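Lmaj004144AAA protein (Leishmania major, PDB 1Y63) probably acts as a nucleoside monophosphate kinase, passing phosphate between ATP and AMP, with an ATPase activity thought to serve maturation of the small ribosomal subunit. Local coordinates at residues 9-14 and 100-105; 37-42 and 87-92. One frame throughout, in Å; residues are numbered along the deposited sequence.

Interaction 1. Residues 9-14 and 100-105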
ATOM      1  N   LYS A   9      -9.705  16.485  -0.114  1.00 25.33           N
ATOM      2  CA  LYS A   9      -9.914  17.429   0.992  1.00 27.25           C
ATOM      3  C   LYS A   9      -9.012  17.121   2.175  1.00 26.86           C
ATOM      4  O   LYS A   9      -8.885  17.936   3.066  1.00 27.32           O
ATOM      5  CB  LYS A   9     -11.362  17.376   1.466  1.00 27.98           C
ATOM      6  CG  LYS A   9     -12.375  17.785   0.431  1.00 31.01           C
ATOM      7  CD  LYS A   9     -13.785  17.755   0.998  0.50 25.67           C
ATOM      8  CE  LYS A   9     -14.829  17.804  -0.106  0.10 25.31           C
ATOM      9  NZ  LYS A   9     -14.827  16.565  -0.938  0.10 24.04           N
ATOM     10  N   GLY A  10      -8.413  15.931   2.211  1.00 23.08           N
ATOM     11  CA  GLY A  10      -7.497  15.574   3.286  1.00 24.57           C
ATOM     12  C   GLY A  10      -6.137  15.137   2.786  1.00 23.44           C
ATOM     13  O   GLY A  10      -5.796  15.371   1.617  1.00 23.53           O
ATOM     14  N   ILE A  11      -5.368  14.511   3.677  1.00 20.91           N
ATOM     15  CA  ILE A  11      -4.055  13.956   3.336  1.00 21.63           C
ATOM     16  C   ILE A  11      -4.209  12.466   3.086  1.00 21.00           C
ATOM     17  O   ILE A  11      -4.743  11.740   3.910  1.00 21.13           O
ATOM     18  CB  ILE A  11      -3.022  14.196   4.449  1.00 23.95           C
ATOM     19  CG1 ILE A  11      -2.889  15.704   4.730  1.00 27.82           C
ATOM     20  CG2 ILE A  11      -1.677  13.578   4.072  1.00 23.47           C
ATOM     21  CD1 ILE A  11      -2.254  16.472   3.607  1.00 29.88           C
ATOM     22  N   ASN A  12      -3.749  12.021   1.919  1.00 17.46           N
ATOM     23  CA  ASN A  12      -3.863  10.611   1.513  1.00 18.85           C
ATOM     24  C   ASN A  12      -2.489  10.007   1.318  1.00 18.59           C
ATOM     25  O   ASN A  12      -1.659  10.574   0.630  1.00 18.39           O
ATOM     26  CB  ASN A  12      -4.637  10.475   0.215  1.00 18.97           C
ATOM     27  CG  ASN A  12      -6.089  10.870   0.347  1.00 20.23           C
ATOM     28  OD1 ASN A  12      -6.674  10.765   1.419  1.00 19.88           O
ATOM     29  ND2 ASN A  12      -6.681  11.322  -0.757  1.00 19.53           N
ATOM     30  N   ILE A  13      -2.286   8.847   1.925  1.00 16.37           N
ATOM     31  CA  ILE A  13      -1.039   8.080   1.826  1.00 16.29           C
ATOM     32  C   ILE A  13      -1.322   6.716   1.231  1.00 17.59           C
ATOM     33  O   ILE A  13      -2.340   6.090   1.559  1.00 19.28           O
ATOM     34  CB  ILE A  13      -0.429   7.880   3.232  1.00 18.56           C
ATOM     35  CG1 ILE A  13      -0.192   9.234   3.914  1.00 20.59           C
ATOM     36  CG2 ILE A  13       0.854   7.021   3.163  1.00 21.04           C
ATOM     37  CD1 ILE A  13       0.203   9.059   5.358  1.00 24.31           C
ATOM     38  N   LEU A  14      -0.430   6.248   0.353  1.00 17.34           N
ATOM     39  CA  LEU A  14      -0.464   4.888  -0.145  1.00 17.72           C
ATOM     40  C   LEU A  14       0.709   4.136   0.435  1.00 18.41           C
ATOM     41  O   LEU A  14       1.823   4.619   0.400  1.00 20.08           O
ATOM     42  CB  LEU A  14      -0.371   4.865  -1.667  1.00 18.00           C
ATOM     43  CG  LEU A  14      -0.286   3.484  -2.347  1.00 18.75           C
ATOM     44  CD1 LEU A  14      -1.520   2.655  -2.035  1.00 21.18           C
ATOM     45  CD2 LEU A  14      -0.104   3.685  -3.846  1.00 22.27           C
ATOM     46  N   TRP A 100      -4.900  11.464  -6.244  1.00 18.32           N
ATOM     47  CA  TRP A 100      -5.348  11.028  -4.907  1.00 18.76           C
ATOM     48  C   TRP A 100      -4.296  11.177  -3.838  1.00 19.14           C
ATOM     49  O   TRP A 100      -4.639  11.443  -2.688  1.00 22.20           O
ATOM     50  CB  TRP A 100      -5.756   9.572  -4.936  1.00 18.32           C
ATOM     51  CG  TRP A 100      -7.065   9.253  -5.600  1.00 17.39           C
ATOM     52  CD1 TRP A 100      -7.984  10.118  -6.105  1.00 20.05           C
ATOM     53  CD2 TRP A 100      -7.587   7.943  -5.808  1.00 17.82           C
ATOM     54  NE1 TRP A 100      -9.057   9.426  -6.610  1.00 22.92           N
ATOM     55  CE2 TRP A 100      -8.839   8.087  -6.432  1.00 20.49           C
ATOM     56  CE3 TRP A 100      -7.125   6.656  -5.492  1.00 21.55           C
ATOM     57  CZ2 TRP A 100      -9.617   7.001  -6.774  1.00 21.09           C
ATOM     58  CZ3 TRP A 100      -7.908   5.582  -5.822  1.00 21.88           C
ATOM     59  CH2 TRP A 100      -9.119   5.750  -6.459  1.00 20.86           C
ATOM     60  N   PHE A 101      -3.016  10.991  -4.182  1.00 18.98           N
ATOM     61  CA  PHE A 101      -1.997  10.727  -3.157  1.00 19.79           C
ATOM     62  C   PHE A 101      -0.979  11.836  -2.941  1.00 20.26           C
ATOM     63  O   PHE A 101      -0.452  12.423  -3.901  1.00 21.11           O
ATOM     64  CB  PHE A 101      -1.273   9.396  -3.431  1.00 17.72           C
ATOM     65  CG  PHE A 101      -2.168   8.197  -3.250  1.00 18.25           C
ATOM     66  CD1 PHE A 101      -2.690   7.918  -1.998  1.00 18.47           C
ATOM     67  CD2 PHE A 101      -2.531   7.402  -4.304  1.00 19.94           C
ATOM     68  CE1 PHE A 101      -3.523   6.870  -1.795  1.00 18.80           C
ATOM     69  CE2 PHE A 101      -3.381   6.325  -4.106  1.00 20.00           C
ATOM     70  CZ  PHE A 101      -3.852   6.048  -2.842  1.00 19.06           C
ATOM     71  N   HIS A 102      -0.690  12.083  -1.663  1.00 17.84           N
ATOM     72  CA  HIS A 102       0.331  13.052  -1.264  1.00 16.96           C
ATOM     73  C   HIS A 102       1.636  12.426  -0.847  1.00 18.20           C
ATOM     74  O   HIS A 102       2.615  13.135  -0.711  1.00 19.41           O
ATOM     75  CB  HIS A 102      -0.203  13.928  -0.149  1.00 20.62           C
ATOM     76  CG  HIS A 102      -1.522  14.511  -0.480  1.00 22.44           C
ATOM     77  ND1 HIS A 102      -2.705  13.974  -0.024  1.00 21.71           N
ATOM     78  CD2 HIS A 102      -1.856  15.510  -1.329  1.00 24.88           C
ATOM     79  CE1 HIS A 102      -3.713  14.661  -0.532  1.00 24.54           C
ATOM     80  NE2 HIS A 102      -3.225  15.595  -1.335  1.00 28.79           N
ATOM     81  N   MET A 103       1.618  11.111  -0.624  1.00 18.72           N
ATOM     82  CA  MET A 103       2.764  10.337  -0.209  1.00 18.79           C
ATOM     83  C   MET A 103       2.559   8.884  -0.639  1.00 19.33           C
ATOM     84  O   MET A 103       1.436   8.341  -0.531  1.00 19.49           O
ATOM     85  CB  MET A 103       2.949  10.411   1.317  1.00 20.59           C
ATOM     86  CG  MET A 103       4.208   9.788   1.804  1.00 25.00           C
ATOM     87  SD  MET A 103       4.207   9.730   3.618  1.00 28.62           S
ATOM     88  CE  MET A 103       3.720  11.353   4.029  1.00 23.53           C
ATOM     89  N   VAL A 104       3.630   8.248  -1.120  1.00 18.49           N
ATOM     90  CA  VAL A 104       3.598   6.821  -1.442  1.00 16.90           C
ATOM     91  C   VAL A 104       4.774   6.184  -0.734  1.00 19.82           C
ATOM     92  O   VAL A 104       5.894   6.632  -0.887  1.00 21.07           O
ATOM     93  CB  VAL A 104       3.686   6.561  -2.948  1.00 18.07           C
ATOM     94  CG1 VAL A 104       3.750   5.079  -3.257  1.00 18.19           C
ATOM     95  CG2 VAL A 104       2.482   7.196  -3.638  1.00 21.90           C
ATOM     96  N   VAL A 105       4.497   5.198   0.103  1.00 17.43           N
ATOM     97  CA  VAL A 105       5.527   4.523   0.876  1.00 18.31           C
ATOM     98  C   VAL A 105       5.658   3.131   0.342  1.00 17.67           C
ATOM     99  O   VAL A 105       4.663   2.391   0.267  1.00 19.00           O
ATOM    100  CB  VAL A 105       5.133   4.444   2.361  1.00 18.27           C
ATOM    101  CG1 VAL A 105       6.208   3.766   3.157  1.00 20.20           C
ATOM    102  CG2 VAL A 105       4.818   5.814   2.914  1.00 18.53           C
TER
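Asn12 and Trp100 meet where two neighbouring parallel strands of a P-loop NTPase sheet, 12-16 and 103-108, come alongside each other. The carbonyl O of Trp100 accepts a hydrogen bond from Asn12 ND2 at 2.8 Å; the donor lies in the carbonyl plane and the acceptor in the amide plane. An amide suits this buried place because both its ends find work: ND2 also reaches Met80 O, while OD1 is hydrogen-bonded to His86. The indole of Trp100 turns the other way, onto helix 66-80, where its NE1 donates a hydrogen bond to Glu77 OE1.

Phe101 lays its ring against Leu14. The CB of Leu14 sits over the ring centre, 3.8 Å from the centroid, in a CH-pi contact; CB of Trp100 lies nearer the rim of the opposite face, and the flat phenyl fills the layer between them. His102 then works as an extension of the backbone pairing. Its N donates to Asn12 O at 2.9 Å. Chi1 (-51°) sets CG beside the backbone N, and the turn of the ring about chi2 (99°) then points ND1 at Asn12 N. That bond is 2.9 Å long and almost straight (172°), with the donor in the ring plane, so the imidazole must accept at ND1, taking a main-chain N-H that a neighbouring strand's carbonyl could otherwise take.

Met103 turns its side chain to the face that carries Ile13 and helix 161-178, while its O accepts from Leu14 N. Val104, on the Leu14 face, sets CG1 against Leu14 CD2; beta-branched residues suit such extended, buried strands. Val105 brings CG2 to Ile13 CG2, and its N donates to Leu14 O at 2.8 Å, so Leu14 bonds to the two residues flanking its partner Val104.

Interaction 2. Residues 37-42 and 87-92. With MN (manganese (II) ion), chain C.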
ATOM      1  N   PHE A  37      -6.765   9.389  10.483  1.00 21.59           N
ATOM      2  CA  PHE A  37      -6.561   8.500   9.336  1.00 20.54           C
ATOM      3  C   PHE A  37      -7.494   7.299   9.350  1.00 22.38           C
ATOM      4  O   PHE A  37      -7.622   6.608  10.378  1.00 27.37           O
ATOM      5  CB  PHE A  37      -5.114   8.010   9.270  1.00 20.73           C
ATOM      6  CG  PHE A  37      -4.193   8.958   8.603  1.00 20.64           C
ATOM      7  CD1 PHE A  37      -3.609   9.987   9.328  1.00 20.68           C
ATOM      8  CD2 PHE A  37      -3.926   8.864   7.236  1.00 20.21           C
ATOM      9  CE1 PHE A  37      -2.767  10.879   8.714  1.00 22.18           C
ATOM     10  CE2 PHE A  37      -3.089   9.755   6.623  1.00 19.78           C
ATOM     11  CZ  PHE A  37      -2.515  10.775   7.357  1.00 23.69           C
ATOM     12  N   GLN A  38      -8.124   7.062   8.204  1.00 19.38           N
ATOM     13  CA  GLN A  38      -8.954   5.893   7.927  1.00 21.30           C
ATOM     14  C   GLN A  38      -8.164   4.987   6.997  1.00 20.17           C
ATOM     15  O   GLN A  38      -7.661   5.446   5.963  1.00 22.10           O
ATOM     16  CB  GLN A  38     -10.255   6.299   7.208  1.00 23.61           C
ATOM     17  CG  GLN A  38     -11.114   5.115   6.704  1.00 31.05           C
ATOM     18  CD  GLN A  38     -12.216   5.540   5.708  1.00 36.50           C
ATOM     19  OE1 GLN A  38     -12.501   6.719   5.554  1.00 39.21           O
ATOM     20  NE2 GLN A  38     -12.806   4.568   5.014  1.00 42.60           N
ATOM     21  N   HIS A  39      -8.116   3.707   7.346  1.00 20.86           N
ATOM     22  CA  HIS A  39      -7.423   2.685   6.590  1.00 20.73           C
ATOM     23  C   HIS A  39      -8.355   2.059   5.573  1.00 20.10           C
ATOM     24  O   HIS A  39      -9.460   1.623   5.913  1.00 22.10           O
ATOM     25  CB  HIS A  39      -6.930   1.605   7.557  1.00 22.95           C
ATOM     26  CG  HIS A  39      -6.401   0.358   6.913  1.00 21.46           C
ATOM     27  ND1 HIS A  39      -6.652  -0.903   7.425  1.00 19.47           N
ATOM     28  CD2 HIS A  39      -5.560   0.175   5.869  1.00 19.73           C
ATOM     29  CE1 HIS A  39      -6.011  -1.806   6.704  1.00 20.74           C
ATOM     30  NE2 HIS A  39      -5.347  -1.182   5.751  1.00 19.65           N
ATOM     31  N   LEU A  40      -7.913   2.028   4.328  1.00 19.42           N
ATOM     32  CA  LEU A  40      -8.636   1.325   3.245  1.00 18.70           C
ATOM     33  C   LEU A  40      -7.763   0.151   2.837  1.00 19.61           C
ATOM     34  O   LEU A  40      -6.670   0.335   2.289  1.00 19.36           O
ATOM     35  CB  LEU A  40      -8.858   2.196   2.019  1.00 22.09           C
ATOM     36  CG  LEU A  40      -9.825   3.365   2.028  1.00 27.19           C
ATOM     37  CD1 LEU A  40      -9.265   4.577   2.746  1.00 32.31           C
ATOM     38  CD2 LEU A  40     -10.124   3.715   0.579  1.00 26.50           C
ATOM     39  N   GLU A  41      -8.198  -1.053   3.182  1.00 20.03           N
ATOM     40  CA  GLU A  41      -7.493  -2.274   2.824  1.00 19.17           C
ATOM     41  C   GLU A  41      -8.028  -2.714   1.467  1.00 20.67           C
ATOM     42  O   GLU A  41      -9.032  -3.387   1.373  1.00 20.39           O
ATOM     43  CB  GLU A  41      -7.691  -3.345   3.935  1.00 22.39           C
ATOM     44  CG  GLU A  41      -6.793  -4.566   3.851  1.00 20.40           C
ATOM     45  CD  GLU A  41      -6.724  -5.405   5.143  1.00 23.85           C
ATOM     46  OE1 GLU A  41      -7.139  -4.952   6.249  1.00 25.44           O
ATOM     47  OE2 GLU A  41      -6.280  -6.558   5.048  1.00 24.65           O
ATOM     48  N   VAL A  42      -7.337  -2.322   0.402  1.00 20.21           N
ATOM     49  CA  VAL A  42      -7.877  -2.498  -0.944  1.00 18.63           C
ATOM     50  C   VAL A  42      -8.113  -3.958  -1.327  1.00 19.92           C
ATOM     51  O   VAL A  42      -9.088  -4.271  -2.034  1.00 21.04           O
ATOM     52  CB  VAL A  42      -6.955  -1.770  -1.954  1.00 21.57           C
ATOM     53  CG1 VAL A  42      -7.417  -1.998  -3.384  1.00 21.49           C
ATOM     54  CG2 VAL A  42      -6.932  -0.304  -1.613  1.00 22.46           C
ATOM     55  N   VAL A  87      -5.343   6.294   4.623  1.00 18.35           N
ATOM     56  CA  VAL A  87      -4.144   5.483   4.379  1.00 20.95           C
ATOM     57  C   VAL A  87      -4.584   4.249   3.610  1.00 19.67           C
ATOM     58  O   VAL A  87      -5.343   3.404   4.111  1.00 21.08           O
ATOM     59  CB  VAL A  87      -3.330   5.165   5.674  1.00 18.91           C
ATOM     60  CG1 VAL A  87      -4.178   4.499   6.777  1.00 20.71           C
ATOM     61  CG2 VAL A  87      -2.095   4.324   5.336  1.00 20.40           C
ATOM     62  N   VAL A  88      -4.167   4.195   2.367  1.00 17.73           N
ATOM     63  CA  VAL A  88      -4.579   3.130   1.463  1.00 18.76           C
ATOM     64  C   VAL A  88      -3.463   2.087   1.448  1.00 20.83           C
ATOM     65  O   VAL A  88      -2.272   2.435   1.468  1.00 21.32           O
ATOM     66  CB  VAL A  88      -4.792   3.667   0.050  1.00 20.82           C
ATOM     67  CG1 VAL A  88      -5.138   2.549  -0.909  1.00 22.35           C
ATOM     68  CG2 VAL A  88      -5.916   4.686   0.063  1.00 23.60           C
ATOM     69  N   ASP A  89      -3.871   0.824   1.409  1.00 18.04           N
ATOM     70  CA  ASP A  89      -2.981  -0.314   1.598  1.00 18.73           C
ATOM     71  C   ASP A  89      -3.202  -1.271   0.435  1.00 18.97           C
ATOM     72  O   ASP A  89      -4.287  -1.824   0.318  1.00 18.33           O
ATOM     73  CB  ASP A  89      -3.390  -0.896   2.966  1.00 19.92           C
ATOM     74  CG  ASP A  89      -3.036  -2.313   3.171  1.00 19.20           C
ATOM     75  OD1 ASP A  89      -2.248  -2.891   2.429  1.00 22.17           O
ATOM     76  OD2 ASP A  89      -3.531  -2.836   4.205  1.00 21.88           O
ATOM     77  N   TYR A  90      -2.213  -1.412  -0.458  1.00 17.49           N
ATOM     78  CA  TYR A  90      -2.354  -2.326  -1.631  1.00 18.61           C
ATOM     79  C   TYR A  90      -1.016  -2.700  -2.207  1.00 18.79           C
ATOM     80  O   TYR A  90      -0.108  -1.875  -2.209  1.00 20.06           O
ATOM     81  CB  TYR A  90      -3.225  -1.692  -2.745  1.00 18.62           C
ATOM     82  CG  TYR A  90      -3.822  -2.674  -3.750  1.00 18.30           C
ATOM     83  CD1 TYR A  90      -4.407  -3.866  -3.339  1.00 20.34           C
ATOM     84  CD2 TYR A  90      -3.896  -2.349  -5.107  1.00 19.43           C
ATOM     85  CE1 TYR A  90      -4.997  -4.735  -4.262  1.00 19.50           C
ATOM     86  CE2 TYR A  90      -4.506  -3.199  -6.022  1.00 21.19           C
ATOM     87  CZ  TYR A  90      -5.049  -4.377  -5.591  1.00 22.38           C
ATOM     88  OH  TYR A  90      -5.641  -5.229  -6.512  1.00 25.83           O
ATOM     89  N   HIS A  91      -0.928  -3.912  -2.759  1.00 18.99           N
ATOM     90  CA  HIS A  91       0.321  -4.426  -3.317  1.00 20.99           C
ATOM     91  C   HIS A  91       0.646  -3.776  -4.661  1.00 25.86           C
ATOM     92  O   HIS A  91       1.784  -3.825  -5.096  1.00 30.62           O
ATOM     93  CB  HIS A  91       0.286  -5.954  -3.427  1.00 21.52           C
ATOM     94  CG  HIS A  91      -0.742  -6.474  -4.383  1.00 24.07           C
ATOM     95  ND1 HIS A  91      -1.916  -7.064  -3.979  1.00 33.93           N
ATOM     96  CD2 HIS A  91      -0.759  -6.499  -5.735  1.00 31.77           C
ATOM     97  CE1 HIS A  91      -2.620  -7.425  -5.040  1.00 26.56           C
ATOM     98  NE2 HIS A  91      -1.945  -7.081  -6.119  1.00 36.56           N
ATOM     99  N   SER A  92      -0.354  -3.182  -5.303  1.00 21.44           N
ATOM    100  CA  SER A  92      -0.170  -2.496  -6.579  1.00 20.18           C
ATOM    101  C   SER A  92      -0.408  -1.023  -6.409  1.00 20.31           C
ATOM    102  O   SER A  92      -1.026  -0.600  -5.447  1.00 20.31           O
ATOM    103  CB  SER A  92      -1.117  -3.051  -7.617  1.00 24.24           C
ATOM    104  OG  SER A  92      -0.843  -4.428  -7.866  1.00 27.86           O
TER
HETATM  105 MN    MN C 311      -8.291  -1.529   8.899  1.00 19.37          MN
HETATM  106  O   HOH W   1      -9.938  -0.604   7.623  1.00 22.78           O
HETATM  107  O   HOH W   2      -8.651  -3.315   7.680  1.00 22.88           O
HETATM  108  O   HOH W   3      -9.917  -2.308  10.206  1.00 20.94           O
HETATM  109  O   HOH W   4      -8.365   0.034  10.200  1.00 23.95           O
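His39 joins a manganese ion to Asp89 through the two nitrogens of one ring. Its ND1 binds the metal at 2.3 Å; four waters and Glu28, from helix 23-33, complete the six ligands. The other nitrogen, NE2, donates to Asp89 OD2 at 2.9 Å, with ring and carboxylate only 13° from coplanar. The carboxylate uses its anti lone pair. Because ND1 is spent on the metal, the proton sits on NE2, and the hydrogen bond to the carboxylate would be expected to make ND1 a better metal ligand. CG of His39 is anti to the backbone N (chi1 170°); at the ring edge, Val87 O lies near the ring plane beside CD2.

Two of the waters are themselves held by segment 37-42: one donates to His39 O, the other to Glu41 OE1 at 2.6 Å. Asp89 OD2 has a second partner in Thr24 OG1, which helps fix the carboxylate and ties the histidine to the residues around the bound ADP.

Behind this polar shell stands parallel strand pairing. Gln38 O accepts from Val87 N and Leu40 N donates to Val87 O, so Val87 is held through both its N and its O; Leu40 O takes Asp89 N, and Val42 N, in the first turn after the strand, reaches Asp89 O at 3.1 Å. Small branched Val42 closes the pair at this end: CG1 rests over the centre of the Tyr90 ring, 3.6 Å from its centroid, and CG2 presses tightly on Val88 CG1.

Strand 37-41 is outermost in the sheet of this chain, next to 85-89. His39, Glu41 and Asp89 face helix 23-33, whereas Leu40 and Val88 pack against helix 66-80, with Val42 leading into helix 42-48.

Interactions 1 and 2 are two seams of one parallel sheet, their centres 10 Å apart, with the 85-89/12-16 seam between them, bridged by a probable hydrogen bond of 2.8 Å from Val88 N to Ile13 O. Val88 also meets the other pair: its CG2 lies 3.7 Å from Phe101 CE1. On the opposite face Ile13 CD1 touches Phe37 CE2 at 3.6 Å. Along the chain, interaction 2 is nested within the loop closed by interaction 1. Interaction 1 joins two inner strands, whereas interaction 2 includes the outermost strand 37-41. Interaction 2 is nearer the nucleotide and holds the manganese ligand His39: the side chain of Asp89 is about 5 Å from ADP, that of Val105 about 11 Å.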